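Local structure of aminoglycoside N(3)-acetyltransferase (Enterobacter cloacae, 6NP2) at residues P117-A122 and A139-R144. The protein probably confers resistance to gentamicin, kanamycin and related aminoglycosides by transferring acetyl from acetyl-CoA to the 3-amino group of their 2-deoxystreptamine ring. Sequence-based numbering, arbitrary orientation. Where two conformers were deposited one is given.
With SIS ((1S,2S,3R,4S,6R)-4,6-diamino-3-{[(2S,3R)-3-amino-6-(aminomethyl)-3,4-dihydro-2H-pyran-2-yl]oxy}-2-hydroxycyclohexyl 3-deoxy-4-C-methyl-3-(methylamino)-beta-L-arabinopyranoside), chain B.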
loop_
_atom_site.group_PDB
_atom_site.type_symbol
_atom_site.label_atom_id
_atom_site.label_comp_id
_atom_site.label_asym_id
_atom_site.label_seq_id
_atom_site.Cartn_x
_atom_site.Cartn_y
_atom_site.Cartn_z
ATOM N N PRO A 117 -9.872 7.515 -3.538
ATOM C CA PRO A 117 -10.566 6.941 -2.379
ATOM C C PRO A 117 -10.293 5.470 -2.163
ATOM O O PRO A 117 -10.227 5.020 -1.017
ATOM C CB PRO A 117 -12.041 7.241 -2.672
ATOM C CG PRO A 117 -11.988 8.440 -3.544
ATOM C CD PRO A 117 -10.815 8.193 -4.440
ATOM N N ASP A 118 -10.148 4.687 -3.224
ATOM C CA ASP A 118 -9.932 3.256 -3.068
ATOM C C ASP A 118 -8.463 2.917 -2.870
ATOM O O ASP A 118 -8.136 1.985 -2.130
ATOM C CB ASP A 118 -10.502 2.480 -4.256
ATOM C CG ASP A 118 -10.526 0.988 -3.993
ATOM O OD1 ASP A 118 -11.305 0.540 -3.116
ATOM O OD2 ASP A 118 -9.746 0.270 -4.650
ATOM N N ALA A 119 -7.576 3.652 -3.528
ATOM C CA ALA A 119 -6.139 3.398 -3.456
ATOM C C ALA A 119 -5.437 4.318 -2.455
ATOM O O ALA A 119 -4.209 4.434 -2.482
ATOM C CB ALA A 119 -5.529 3.537 -4.848
ATOM N N SER A 120 -6.183 4.917 -1.530
ATOM C CA SER A 120 -5.649 6.021 -0.737
ATOM C C SER A 120 -4.377 5.635 0.013
ATOM O O SER A 120 -4.297 4.582 0.657
ATOM C CB SER A 120 -6.710 6.501 0.249
ATOM O OG SER A 120 -6.300 7.675 0.924
ATOM N N MET A 121 -3.397 6.519 -0.062
ATOM C CA MET A 121 -2.103 6.364 0.586
ATOM C C MET A 121 -1.907 7.463 1.627
ATOM O O MET A 121 -2.246 8.624 1.389
ATOM C CB MET A 121 -1.005 6.510 -0.471
ATOM C CG MET A 121 -1.138 5.586 -1.681
ATOM S SD MET A 121 -0.501 3.953 -1.308
ATOM C CE MET A 121 -1.073 2.987 -2.667
ATOM N N ALA A 122 -1.324 7.095 2.769
ATOM C CA ALA A 122 -1.030 8.020 3.854
ATOM C C ALA A 122 0.476 8.167 3.965
ATOM O O ALA A 122 1.200 7.191 3.830
ATOM C CB ALA A 122 -1.589 7.487 5.160
ATOM N N ALA A 139 -5.117 6.091 -11.981
ATOM C CA ALA A 139 -3.695 5.953 -11.662
ATOM C C ALA A 139 -3.539 5.441 -10.225
ATOM O O ALA A 139 -2.893 6.058 -9.368
ATOM C CB ALA A 139 -2.981 7.287 -11.868
ATOM N N ALA A 140 -4.102 4.271 -9.954
ATOM C CA ALA A 140 -4.139 3.766 -8.586
ATOM C C ALA A 140 -2.746 3.424 -8.073
ATOM O O ALA A 140 -2.329 3.931 -7.023
ATOM C CB ALA A 140 -5.063 2.561 -8.487
ATOM N N TYR A 141 -2.013 2.561 -8.788
ATOM C CA TYR A 141 -0.723 2.056 -8.326
ATOM C C TYR A 141 0.391 2.199 -9.345
ATOM O O TYR A 141 1.517 1.768 -9.078
ATOM C CB TYR A 141 -0.816 0.577 -7.898
ATOM C CG TYR A 141 -1.979 0.329 -6.988
ATOM C CD1 TYR A 141 -1.997 0.784 -5.678
ATOM C CD2 TYR A 141 -3.110 -0.299 -7.456
ATOM C CE1 TYR A 141 -3.095 0.608 -4.871
ATOM C CE2 TYR A 141 -4.217 -0.484 -6.649
ATOM C CZ TYR A 141 -4.207 -0.023 -5.351
ATOM O OH TYR A 141 -5.313 -0.163 -4.536
ATOM N N GLY A 142 0.110 2.749 -10.516
ATOM C CA GLY A 142 1.067 2.784 -11.585
ATOM C C GLY A 142 1.731 4.131 -11.717
ATOM O O GLY A 142 1.846 4.900 -10.753
ATOM N N PRO A 143 2.177 4.446 -12.930
ATOM C CA PRO A 143 2.756 5.761 -13.196
ATOM C C PRO A 143 1.878 6.884 -12.658
ATOM O O PRO A 143 0.646 6.834 -12.722
ATOM C CB PRO A 143 2.864 5.787 -14.721
ATOM C CG PRO A 143 3.092 4.343 -15.065
ATOM C CD PRO A 143 2.240 3.569 -14.113
ATOM N N ARG A 144 2.534 7.887 -12.084
ATOM C CA ARG A 144 1.946 9.116 -11.570
ATOM C C ARG A 144 1.303 8.937 -10.199
ATOM O O ARG A 144 0.789 9.919 -9.649
ATOM C CB ARG A 144 0.972 9.788 -12.552
ATOM C CG ARG A 144 1.611 10.070 -13.932
ATOM C CD ARG A 144 0.696 10.868 -14.887
ATOM N NE ARG A 144 0.354 12.196 -14.378
ATOM C CZ ARG A 144 1.058 13.311 -14.591
ATOM N NH1 ARG A 144 2.176 13.287 -15.311
ATOM N NH2 ARG A 144 0.632 14.463 -14.084
HETATM C C11 SIS B . -6.059 -9.153 -2.011
HETATM C C12 SIS B . -6.110 -4.127 -3.550
HETATM C C13 SIS B . -9.495 -4.146 -3.916
HETATM C C21 SIS B . -5.713 -9.880 -0.711
HETATM C C22 SIS B . -4.866 -4.832 -4.075
HETATM C C23 SIS B . -10.140 -2.863 -3.422
HETATM C C31 SIS B . -6.502 -11.198 -0.683
HETATM C C32 SIS B . -4.544 -5.986 -3.133
HETATM C C33 SIS B . -10.720 -3.071 -2.019
HETATM C C41 SIS B . -6.446 -11.875 -2.030
HETATM C C42 SIS B . -5.711 -6.962 -3.031
HETATM C C43 SIS B . -11.675 -4.264 -2.025
HETATM C C51 SIS B . -6.031 -11.264 -3.111
HETATM C C52 SIS B . -6.995 -6.264 -2.612
HETATM C C53 SIS B . -11.012 -5.497 -2.638
HETATM C C61 SIS B . -6.033 -12.014 -4.423
HETATM C C62 SIS B . -7.283 -5.097 -3.538
HETATM C C83 SIS B . -12.081 -4.633 -0.593
HETATM C C93 SIS B . -10.952 -1.339 -0.277
HETATM N N12 SIS B . -6.417 -2.967 -4.386
HETATM N N21 SIS B . -4.264 -10.112 -0.660
HETATM N N32 SIS B . -3.370 -6.743 -3.599
HETATM N N33 SIS B . -11.421 -1.834 -1.592
HETATM N N61 SIS B . -6.426 -11.103 -5.508
HETATM O O11 SIS B . -5.335 -7.922 -2.042
HETATM O O23 SIS B . -9.136 -1.866 -3.320
HETATM O O43 SIS B . -12.812 -3.878 -2.791
HETATM O O51 SIS B . -5.649 -9.971 -3.111
HETATM O O52 SIS B . -8.081 -7.179 -2.701
HETATM O O53 SIS B . -10.431 -5.207 -3.910
HETATM O O62 SIS B . -8.440 -4.444 -3.016
HETATM O O HOH W 1 -7.465 0.711 -6.081
#
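Tyr141 lies against Ala119 and Met121 and carries its hydroxyl to the aminoglycoside beside Asp118, a worked example of how an apolar setting can aim one polar atom at a ligand. From CB, the ring is sent off beside the backbone N, with CG anti to the carbonyl carbon (chi1 -48°), a torsion that carries it out to Ala119 and Met121. The CD2-CE2 rim passes under CB of the preceding Ala140, 3.5 Å above the ring plane. On the other rim, CD1 and CE1 meet Met121 CE, which, in one of its two modelled conformers, arrives at the ring edge, 3.8 Å from CE1. Farther out, Ala119 CB lies obliquely off CE1 and CZ and is closest to OH, at 3.7 Å; it also touches Ala140 CB. Met121 begins strand 121-124 of the mixed sheet of this antibiotic N-acetyltransferase, and Phe59, on the adjacent strand 55-59, makes an edge-to-face contact with Tyr141, so a loop between helices 128-132 and 146-152 is packed onto one end of the sheet. His171, which binds acetyl-CoA, also meets the tyrosine ring. At the tip, OH accepts a hydrogen bond from N12 of the bound sisomicin at 3.0 Å, with a CZ-OH-N12 angle near 115°. This amine belongs to the deoxystreptamine ring, across C22 from N32, the 3-amine that the enzyme class acetylates. OH also bonds a water at 2.8 Å, which donates to Asp118 OD2 and bridges the segments in the absence of a direct hydrogen bond. The aspartate grips the neighbouring sugar with both oxygens: OD2 accepts from O23 at 2.6 Å, while OD1 takes N33 at 2.8 Å and is also bonded to Ser65 OG.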